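Local atomic coordinates of amidase, hydantoinase/carbamoylase family (PDB entry 5I4M), a protein that probably hydrolyses N-carbamoyl-L-amino acids as a two-zinc amidase of the peptidase M20 family, working as a dimer whose subunits share their ligand pockets. Residues A[245-248]-A[249-252]; A[259-262]-A[263-267]; A[292-295]-A[296-299]. All blocks are in the same frame, centred on the assembly; numbering follows the deposited sequence. Where two conformers were deposited one is given.

Contact 1: residues A[245-248]-A[249-252]. With 3PG (3-phosphoglyceric acid), chain H.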
ATOM      1  N   GLU A 245      -4.574   6.424 -14.597  1.00 11.92           N
ATOM      2  CA  GLU A 245      -3.129   6.301 -14.568  0.56 10.68           C
ATOM      3  C   GLU A 245      -2.547   6.854 -15.865  1.00 10.90           C
ATOM      4  O   GLU A 245      -3.136   6.734 -16.942  1.00 10.26           O
ATOM      5  CB  GLU A 245      -2.700   4.846 -14.336  0.56 13.14           C
ATOM      6  CG  GLU A 245      -3.229   3.843 -15.331  0.56 16.24           C
ATOM      7  CD  GLU A 245      -4.585   3.281 -14.936  0.56 21.16           C
ATOM      8  OE1 GLU A 245      -4.964   2.224 -15.478  0.56 20.60           O
ATOM      9  OE2 GLU A 245      -5.267   3.892 -14.083  0.56 22.34           O
ATOM     10  N   ALA A 246      -1.405   7.509 -15.744  1.00  8.89           N
ATOM     11  CA  ALA A 246      -0.768   8.154 -16.887  1.00  8.86           C
ATOM     12  C   ALA A 246       0.660   8.464 -16.475  1.00  9.06           C
ATOM     13  O   ALA A 246       1.056   8.241 -15.327  1.00  9.30           O
ATOM     14  CB  ALA A 246      -1.514   9.416 -17.333  1.00  8.30           C
ATOM     15  N   HIS A 247       1.440   8.973 -17.423  1.00  8.34           N
ATOM     16  CA  HIS A 247       2.869   9.139 -17.182  1.00  8.44           C
ATOM     17  C   HIS A 247       3.120  10.259 -16.175  1.00 13.53           C
ATOM     18  O   HIS A 247       2.537  11.346 -16.275  1.00 11.07           O
ATOM     19  CB  HIS A 247       3.593   9.457 -18.494  1.00 10.75           C
ATOM     20  CG  HIS A 247       5.037   9.068 -18.487  1.00  9.73           C
ATOM     21  ND1 HIS A 247       5.947   9.621 -17.614  1.00  9.36           N
ATOM     22  CD2 HIS A 247       5.721   8.156 -19.215  1.00 10.57           C
ATOM     23  CE1 HIS A 247       7.135   9.077 -17.811  1.00 10.89           C
ATOM     24  NE2 HIS A 247       7.024   8.180 -18.773  1.00 10.00           N
ATOM     25  N   ALA A 248       4.014   9.999 -15.213  1.00  8.38           N
ATOM     26  CA  ALA A 248       4.400  11.037 -14.257  1.00 10.56           C
ATOM     27  C   ALA A 248       5.110  12.213 -14.921  1.00 14.74           C
ATOM     28  O   ALA A 248       5.175  13.302 -14.332  1.00  9.21           O
ATOM     29  CB  ALA A 248       5.303  10.441 -13.165  1.00  8.57           C
ATOM     30  N   GLY A 249       5.644  12.025 -16.127  1.00 11.01           N
ATOM     31  CA  GLY A 249       6.334  13.084 -16.821  1.00 10.21           C
ATOM     32  C   GLY A 249       5.424  13.892 -17.723  1.00 10.68           C
ATOM     33  O   GLY A 249       4.740  14.824 -17.285  1.00 11.35           O
ATOM     34  N   PRO A 250       5.388  13.529 -19.011  1.00 10.51           N
ATOM     35  CA  PRO A 250       4.763  14.406 -20.016  1.00 10.39           C
ATOM     36  C   PRO A 250       3.238  14.417 -20.033  1.00 13.39           C
ATOM     37  O   PRO A 250       2.650  14.761 -21.066  1.00 12.52           O
ATOM     38  CB  PRO A 250       5.320  13.869 -21.345  1.00 10.58           C
ATOM     39  CG  PRO A 250       5.722  12.438 -21.031  1.00 10.20           C
ATOM     40  CD  PRO A 250       6.164  12.430 -19.613  1.00  9.99           C
ATOM     41  N   THR A 251       2.575  14.049 -18.933  1.00 10.59           N
ATOM     42  CA  THR A 251       1.144  14.298 -18.806  1.00  9.80           C
ATOM     43  C   THR A 251       1.000  15.700 -18.237  1.00 13.46           C
ATOM     44  O   THR A 251       1.399  15.925 -17.088  1.00 12.91           O
ATOM     45  CB  THR A 251       0.478  13.280 -17.870  1.00  9.30           C
ATOM     46  OG1 THR A 251       0.792  11.940 -18.278  1.00 11.99           O
ATOM     47  CG2 THR A 251      -1.034  13.457 -17.868  1.00 16.60           C
ATOM     48  N   PRO A 252       0.447  16.667 -18.973  1.00 11.39           N
ATOM     49  CA  PRO A 252       0.389  18.035 -18.435  1.00 11.85           C
ATOM     50  C   PRO A 252      -0.366  18.070 -17.118  1.00 10.70           C
ATOM     51  O   PRO A 252      -1.418  17.441 -16.969  1.00 10.64           O
ATOM     52  CB  PRO A 252      -0.342  18.823 -19.530  1.00 11.45           C
ATOM     53  CG  PRO A 252      -0.097  17.997 -20.796  1.00 17.56           C
ATOM     54  CD  PRO A 252      -0.154  16.577 -20.318  1.00 10.78           C
TER
HETATM   55  C1  3PG H 503      10.547   8.033 -16.911  0.83 11.81           C
HETATM   56  O1  3PG H 503       9.728   7.907 -15.988  0.83  7.75           O
HETATM   57  O2  3PG H 503      10.815   9.151 -17.426  0.83  8.44           O
HETATM   58  C2  3PG H 503      11.532   6.910 -17.049  0.83 21.34           C
HETATM   59  O3  3PG H 503      12.758   7.407 -17.598  0.83 30.55           O
HETATM   60  C3  3PG H 503      10.946   5.864 -17.977  0.83 11.91           C
HETATM   61  O1P 3PG H 503      10.665   6.448 -19.257  0.83 10.85           O
HETATM   62  P   3PG H 503       9.699   5.682 -20.316  0.83 23.35           P
HETATM   63  O2P 3PG H 503       8.297   5.999 -19.816  0.83 10.48           O
HETATM   64  O3P 3PG H 503      10.045   4.221 -20.204  0.83  8.89           O
HETATM   65  O4P 3PG H 503      10.028   6.300 -21.686  0.83 16.91           O
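This turn in the M20 dimerisation region carries a ligand-binding histidine, and His-247 is held by Gly-249, Pro-250 and Thr-251 just after it. His-247 ND1 accepts the backbone N-H of Gly-249 at 2.8 Å (N-H...acceptor angle 161°), with the donor close to the ring plane. His-247 NE2, on the other side of the ring, donates to O2P of the 3-phosphoglycerate at 2.7 Å. The Gly-249 bond helps set the ring's rotation, with NE2 turned to the phosphate. CG is anti to the backbone N (chi1 -155°), which brings ND1 to the N-H of Gly-249. Pro-250 CD covers one face in a CH-pi contact, 3.8 Å from the centroid of the His-247 ring. On the backbone side, Thr-251 OG1 donates to His-247 O at 2.7 Å, in the carbonyl plane and on a lone pair. Thr-251 OG1 also lies 3.5 Å from Ala-246 CB. Around the ligand, His-403 of the second subunit stacks on the His-247 ring, and Gln-214, Gln-234, Arg-309 and Gly-378 of that subunit also bind the 3-phosphoglycerate. Such a histidine, lent across the dimer interface to the partner's zinc site, is characteristic of dimeric M20 enzymes.

Contact 2: residues A[259-262]-A[263-267]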
ATOM      1  N   ALA A 259      -5.634   9.947  -8.452  1.00  8.20           N
ATOM      2  CA  ALA A 259      -6.461   9.423  -7.367  1.00  9.88           C
ATOM      3  C   ALA A 259      -5.762   9.522  -6.017  1.00  8.01           C
ATOM      4  O   ALA A 259      -6.432   9.596  -4.983  1.00  8.72           O
ATOM      5  CB  ALA A 259      -6.856   7.968  -7.646  1.00  7.70           C
ATOM      6  N   LEU A 260      -4.432   9.506  -5.991  1.00  7.94           N
ATOM      7  CA  LEU A 260      -3.751   9.677  -4.713  1.00  6.49           C
ATOM      8  C   LEU A 260      -3.778  11.134  -4.257  1.00  6.78           C
ATOM      9  O   LEU A 260      -3.839  11.411  -3.058  1.00 11.13           O
ATOM     10  CB  LEU A 260      -2.312   9.144  -4.815  1.00  8.25           C
ATOM     11  CG  LEU A 260      -1.457   9.248  -3.546  1.00  7.67           C
ATOM     12  CD1 LEU A 260      -2.137   8.515  -2.400  1.00  7.44           C
ATOM     13  CD2 LEU A 260      -0.054   8.688  -3.790  1.00  8.75           C
ATOM     14  N   LEU A 261      -3.723  12.080  -5.185  1.00 10.96           N
ATOM     15  CA  LEU A 261      -3.938  13.468  -4.802  1.00  8.55           C
ATOM     16  C   LEU A 261      -5.289  13.624  -4.123  1.00 12.50           C
ATOM     17  O   LEU A 261      -5.398  14.278  -3.077  1.00 10.11           O
ATOM     18  CB  LEU A 261      -3.843  14.368  -6.031  1.00  9.12           C
ATOM     19  CG  LEU A 261      -3.961  15.877  -5.788  1.00 10.39           C
ATOM     20  CD1 LEU A 261      -2.795  16.386  -4.925  1.00  8.50           C
ATOM     21  CD2 LEU A 261      -4.038  16.618  -7.098  1.00 13.05           C
ATOM     22  N   GLY A 262      -6.324  13.003  -4.694  1.00 11.37           N
ATOM     23  CA  GLY A 262      -7.643  13.047  -4.074  1.00 10.76           C
ATOM     24  C   GLY A 262      -7.660  12.372  -2.718  1.00 11.71           C
ATOM     25  O   GLY A 262      -8.125  12.946  -1.728  1.00 11.18           O
ATOM     26  N   ALA A 263      -7.150  11.139  -2.653  1.00  8.31           N
ATOM     27  CA  ALA A 263      -7.146  10.415  -1.385  1.00  6.46           C
ATOM     28  C   ALA A 263      -6.381  11.182  -0.317  1.00 11.26           C
ATOM     29  O   ALA A 263      -6.816  11.258   0.838  1.00  9.17           O
ATOM     30  CB  ALA A 263      -6.546   9.021  -1.578  1.00  8.81           C
ATOM     31  N   SER A 264      -5.232  11.752  -0.684  1.00  8.93           N
ATOM     32  CA  SER A 264      -4.441  12.519   0.274  1.00  8.37           C
ATOM     33  C   SER A 264      -5.211  13.728   0.787  1.00  9.06           C
ATOM     34  O   SER A 264      -5.114  14.087   1.970  1.00 10.57           O
ATOM     35  CB  SER A 264      -3.128  12.965  -0.374  1.00 10.36           C
ATOM     36  OG  SER A 264      -2.318  11.835  -0.632  1.00 12.27           O
ATOM     37  N   ARG A 265      -5.969  14.382  -0.087  1.00  9.85           N
ATOM     38  CA  ARG A 265      -6.764  15.505   0.390  1.00  8.38           C
ATOM     39  C   ARG A 265      -7.847  15.044   1.353  1.00  8.21           C
ATOM     40  O   ARG A 265      -8.214  15.788   2.270  1.00 12.25           O
ATOM     41  CB  ARG A 265      -7.352  16.264  -0.796  1.00  9.49           C
ATOM     42  CG  ARG A 265      -6.284  17.099  -1.471  1.00  8.93           C
ATOM     43  CD  ARG A 265      -6.776  17.803  -2.731  1.00 12.25           C
ATOM     44  NE  ARG A 265      -5.689  18.584  -3.312  1.00 13.87           N
ATOM     45  CZ  ARG A 265      -5.702  19.088  -4.540  1.00 15.40           C
ATOM     46  NH1 ARG A 265      -6.758  18.893  -5.328  1.00 15.84           N
ATOM     47  NH2 ARG A 265      -4.657  19.778  -4.982  1.00 15.64           N
ATOM     48  N   VAL A 266      -8.355  13.820   1.180  1.00  7.35           N
ATOM     49  CA  VAL A 266      -9.357  13.319   2.118  1.00  9.84           C
ATOM     50  C   VAL A 266      -8.709  12.946   3.445  1.00  9.98           C
ATOM     51  O   VAL A 266      -9.321  13.113   4.506  1.00  8.83           O
ATOM     52  CB  VAL A 266     -10.136  12.135   1.515  1.00  9.46           C
ATOM     53  CG1 VAL A 266     -11.152  11.594   2.523  1.00  9.36           C
ATOM     54  CG2 VAL A 266     -10.863  12.576   0.235  1.00  7.51           C
ATOM     55  N   VAL A 267      -7.471  12.448   3.422  1.00  8.48           N
ATOM     56  CA  VAL A 267      -6.773  12.193   4.684  1.00  7.27           C
ATOM     57  C   VAL A 267      -6.714  13.469   5.514  1.00 12.77           C
ATOM     58  O   VAL A 267      -6.980  13.462   6.725  1.00  9.47           O
ATOM     59  CB  VAL A 267      -5.367  11.622   4.417  1.00  6.59           C
ATOM     60  CG1 VAL A 267      -4.529  11.611   5.708  1.00  8.26           C
ATOM     61  CG2 VAL A 267      -5.457  10.205   3.843  1.00  6.21           C
TER
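Residues 259-262 and 263-267 are successive turns at the start of alpha helix 259-276 in the dimerisation region. Four i to i+4 backbone bonds join them. Ala-263 N donates to Ala-259 O, Ser-264 N to Leu-260 O, Arg-265 N to Leu-261 O and Val-266 N to Gly-262 O. Leu-260 O is gripped twice. Ser-264 N reaches it at 2.8 Å, and Ser-264 OG donates to the same Leu-260 O at 2.9 Å from the opposite face of the carbonyl plane. The serine does this with OG beside its own backbone N (chi1 -67°), which turns the hydroxyl back along the helix and satisfies it within the turn. Ser-264 OG also lies 3.8 Å from Leu-260 CD1. Ala-263 and Val-266 face the strands beneath, where both pack on Phe-304. Val-266 CG2 also lies 3.4 Å from Gly-262 O. The two copies of helix 259-276 pack against each other across the dimer interface, Ser-264 of each on Val-267 of the other. The salt bridge from Arg-265 NE to Asp-268 of the second subunit is part of that interface. The arginine runs extended from CG to NE and lays its guanidinium over the Leu-261 side chain one turn back. Leu-261 CG sits over the centre of that flat group, 3.9 Å from Arg-265 CZ, while Leu-261 CD2 is 3.9 Å from Arg-265 NH2.

Contact 3: residues A[292-295]-A[296-299]. With 3PG (3-phosphoglyceric acid), chain H.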
ATOM      1  N   PRO A 292      -1.367   1.993  -9.723  1.00  9.38           N
ATOM      2  CA  PRO A 292      -0.596   0.748  -9.637  1.00  7.64           C
ATOM      3  C   PRO A 292       0.562   0.810  -8.649  1.00  7.74           C
ATOM      4  O   PRO A 292       1.279  -0.175  -8.511  1.00 10.39           O
ATOM      5  CB  PRO A 292      -0.078   0.565 -11.072  1.00  6.58           C
ATOM      6  CG  PRO A 292       0.105   1.966 -11.566  1.00  8.07           C
ATOM      7  CD  PRO A 292      -1.058   2.746 -10.954  1.00  7.09           C
ATOM      8  N   ASN A 293       0.741   1.947  -7.974  1.00  7.36           N
ATOM      9  CA  ASN A 293       1.796   2.117  -6.964  1.00  7.22           C
ATOM     10  C   ASN A 293       3.188   2.061  -7.594  1.00 11.39           C
ATOM     11  O   ASN A 293       4.137   1.540  -7.002  1.00  8.23           O
ATOM     12  CB  ASN A 293       1.673   1.088  -5.834  1.00  7.89           C
ATOM     13  CG  ASN A 293       2.082   1.656  -4.484  1.00  6.65           C
ATOM     14  OD1 ASN A 293       1.978   2.861  -4.249  1.00 12.06           O
ATOM     15  ND2 ASN A 293       2.553   0.789  -3.589  1.00  8.20           N
ATOM     16  N   SER A 294       3.321   2.612  -8.796  1.00  8.40           N
ATOM     17  CA  SER A 294       4.613   2.732  -9.464  1.00  6.88           C
ATOM     18  C   SER A 294       5.051   4.191  -9.425  1.00 10.07           C
ATOM     19  O   SER A 294       4.250   5.087  -9.707  1.00  9.83           O
ATOM     20  CB  SER A 294       4.530   2.231 -10.908  1.00  8.57           C
ATOM     21  OG  SER A 294       5.783   2.367 -11.565  1.00  8.96           O
ATOM     22  N   ARG A 295       6.326   4.431  -9.087  1.00  7.24           N
ATOM     23  CA  ARG A 295       6.742   5.792  -8.754  1.00  7.42           C
ATOM     24  C   ARG A 295       6.597   6.755  -9.927  1.00  9.68           C
ATOM     25  O   ARG A 295       6.366   7.949  -9.706  1.00  9.16           O
ATOM     26  CB  ARG A 295       8.179   5.800  -8.232  1.00  7.72           C
ATOM     27  CG  ARG A 295       9.210   5.148  -9.126  1.00  7.99           C
ATOM     28  CD  ARG A 295      10.459   4.925  -8.288  1.00  8.97           C
ATOM     29  NE  ARG A 295      10.314   3.805  -7.359  1.00  8.07           N
ATOM     30  CZ  ARG A 295      10.984   3.693  -6.213  1.00  9.30           C
ATOM     31  NH1 ARG A 295      11.810   4.662  -5.819  1.00 10.29           N
ATOM     32  NH2 ARG A 295      10.842   2.607  -5.455  1.00  8.83           N
ATOM     33  N   ASN A 296       6.721   6.282 -11.176  1.00 11.62           N
ATOM     34  CA  ASN A 296       6.566   7.176 -12.325  1.00  9.73           C
ATOM     35  C   ASN A 296       5.241   6.955 -13.074  1.00  7.76           C
ATOM     36  O   ASN A 296       5.154   7.177 -14.287  1.00  8.46           O
ATOM     37  CB  ASN A 296       7.775   7.092 -13.270  1.00  8.29           C
ATOM     38  CG  ASN A 296       8.196   5.667 -13.623  1.00  8.27           C
ATOM     39  OD1 ASN A 296       7.791   4.689 -12.986  1.00  8.86           O
ATOM     40  ND2 ASN A 296       9.065   5.559 -14.644  1.00 10.06           N
ATOM     41  N   VAL A 297       4.188   6.582 -12.343  1.00  7.45           N
ATOM     42  CA  VAL A 297       2.828   6.491 -12.873  1.00  7.34           C
ATOM     43  C   VAL A 297       1.915   7.280 -11.943  1.00  8.60           C
ATOM     44  O   VAL A 297       1.864   6.991 -10.743  1.00 10.59           O
ATOM     45  CB  VAL A 297       2.344   5.030 -12.971  1.00  7.62           C
ATOM     46  CG1 VAL A 297       0.926   4.968 -13.562  1.00  7.14           C
ATOM     47  CG2 VAL A 297       3.316   4.184 -13.803  1.00  7.35           C
ATOM     48  N   ILE A 298       1.193   8.260 -12.489  1.00  9.50           N
ATOM     49  CA  ILE A 298       0.115   8.932 -11.759  1.00  7.29           C
ATOM     50  C   ILE A 298      -0.858   7.874 -11.252  1.00  7.00           C
ATOM     51  O   ILE A 298      -1.357   7.074 -12.054  1.00  7.29           O
ATOM     52  CB  ILE A 298      -0.628   9.938 -12.654  1.00  7.57           C
ATOM     53  CG1 ILE A 298       0.303  11.061 -13.119  1.00  8.05           C
ATOM     54  CG2 ILE A 298      -1.862  10.495 -11.938  1.00 10.25           C
ATOM     55  CD1 ILE A 298      -0.222  11.760 -14.396  1.00  8.26           C
ATOM     56  N   PRO A 299      -1.166   7.827  -9.955  1.00  8.15           N
ATOM     57  CA  PRO A 299      -2.044   6.760  -9.455  1.00  7.42           C
ATOM     58  C   PRO A 299      -3.451   6.890 -10.025  1.00  8.14           C
ATOM     59  O   PRO A 299      -4.040   7.975 -10.025  1.00  9.65           O
ATOM     60  CB  PRO A 299      -2.017   6.962  -7.935  1.00  7.82           C
ATOM     61  CG  PRO A 299      -0.661   7.575  -7.678  1.00  7.27           C
ATOM     62  CD  PRO A 299      -0.473   8.527  -8.857  1.00  6.81           C
TER
HETATM   63  C1  3PG H 503      10.547   8.033 -16.911  0.83 11.81           C
HETATM   64  O1  3PG H 503       9.728   7.907 -15.988  0.83  7.75           O
HETATM   65  O2  3PG H 503      10.815   9.151 -17.426  0.83  8.44           O
HETATM   66  C2  3PG H 503      11.532   6.910 -17.049  0.83 21.34           C
HETATM   67  O3  3PG H 503      12.758   7.407 -17.598  0.83 30.55           O
HETATM   68  C3  3PG H 503      10.946   5.864 -17.977  0.83 11.91           C
HETATM   69  O1P 3PG H 503      10.665   6.448 -19.257  0.83 10.85           O
HETATM   70  P   3PG H 503       9.699   5.682 -20.316  0.83 23.35           P
HETATM   71  O2P 3PG H 503       8.297   5.999 -19.816  0.83 10.48           O
HETATM   72  O3P 3PG H 503      10.045   4.221 -20.204  0.83  8.89           O
HETATM   73  O4P 3PG H 503      10.028   6.300 -21.686  0.83 16.91           O
HETATM   74  O   HOH W   1       1.085   4.709  -9.174  1.00  8.88           O
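Pro-292 follows a cis peptide bond, and its ring packs on Val-297 across a tight reversal of the chain. Both methyls of Val-297 pack against the incoming arm. Val-297 CG1 lies 3.7 Å from Pro-292 CG, and Val-297 CG2 lies 3.7 Å from Ser-294 CB.

Val-297 N donates to Ser-294 O at 3.0 Å, closing a type I beta turn with Arg-295 and Asn-296 at its corners. The donor stands well above the carbonyl plane of Ser-294, 53° out of it. A water bridges the two arms next to this bond. It accepts from Ser-294 N at 3.1 Å and can donate to Val-297 O, 2.9 Å away, though it has more acceptors around it than protons to give. The Ser-294 hydroxyl is directed across the dimer interface, where it is hydrogen-bonded to Gln-108 and Ser-152 of the second subunit.

Asn-296 carries the ligand contact. Its CG sits between the backbone N and the carbonyl carbon (chi1 48°), a cramped setting that carries the amide out from the corner. Asn-296 ND2 donates to O1 of the 3-phosphoglycerate at 2.8 Å in an almost straight bond (174°). Gln-108 of the second subunit donates to OD1, so both ends of the amide are used and its flip is fixed. The ligand is also held by Gln-214, Gln-234, Arg-309 and Gly-378 of the second subunit, so Asn-296 reaches into the partner's site. Arg-295 bends at chi3 and forms a salt bridge to Glu-238 of the second subunit.

The turn leads from strand 282-291 into strand 297-310. Ile-298 pairs through its backbone with Ala-246 of the short strand 246-247, and Asn-296 with Ala-248 just after it. Pro-299 bonds to Ala-259 at the start of helix 259-276.

How the contacts relate
The contacts follow one another along the chain in the order 1, 2, 3, all within the M20 dimerisation region. Contacts 1 and 3 are close, with centres about 10 Å apart. They join as neighbouring antiparallel strands, 246-247 and 297-310, and present His-247 and Asn-296 to the same 3-phosphoglycerate. Contact 2 lies on helix 259-276, its centre about 14 Å from that of contact 3 and about 18 Å from that of contact 1. It touches contact 3 at Pro-299 but does not touch contact 1. All three meet the second subunit, consistent with a region that both builds the dimer and completes the partner's pocket.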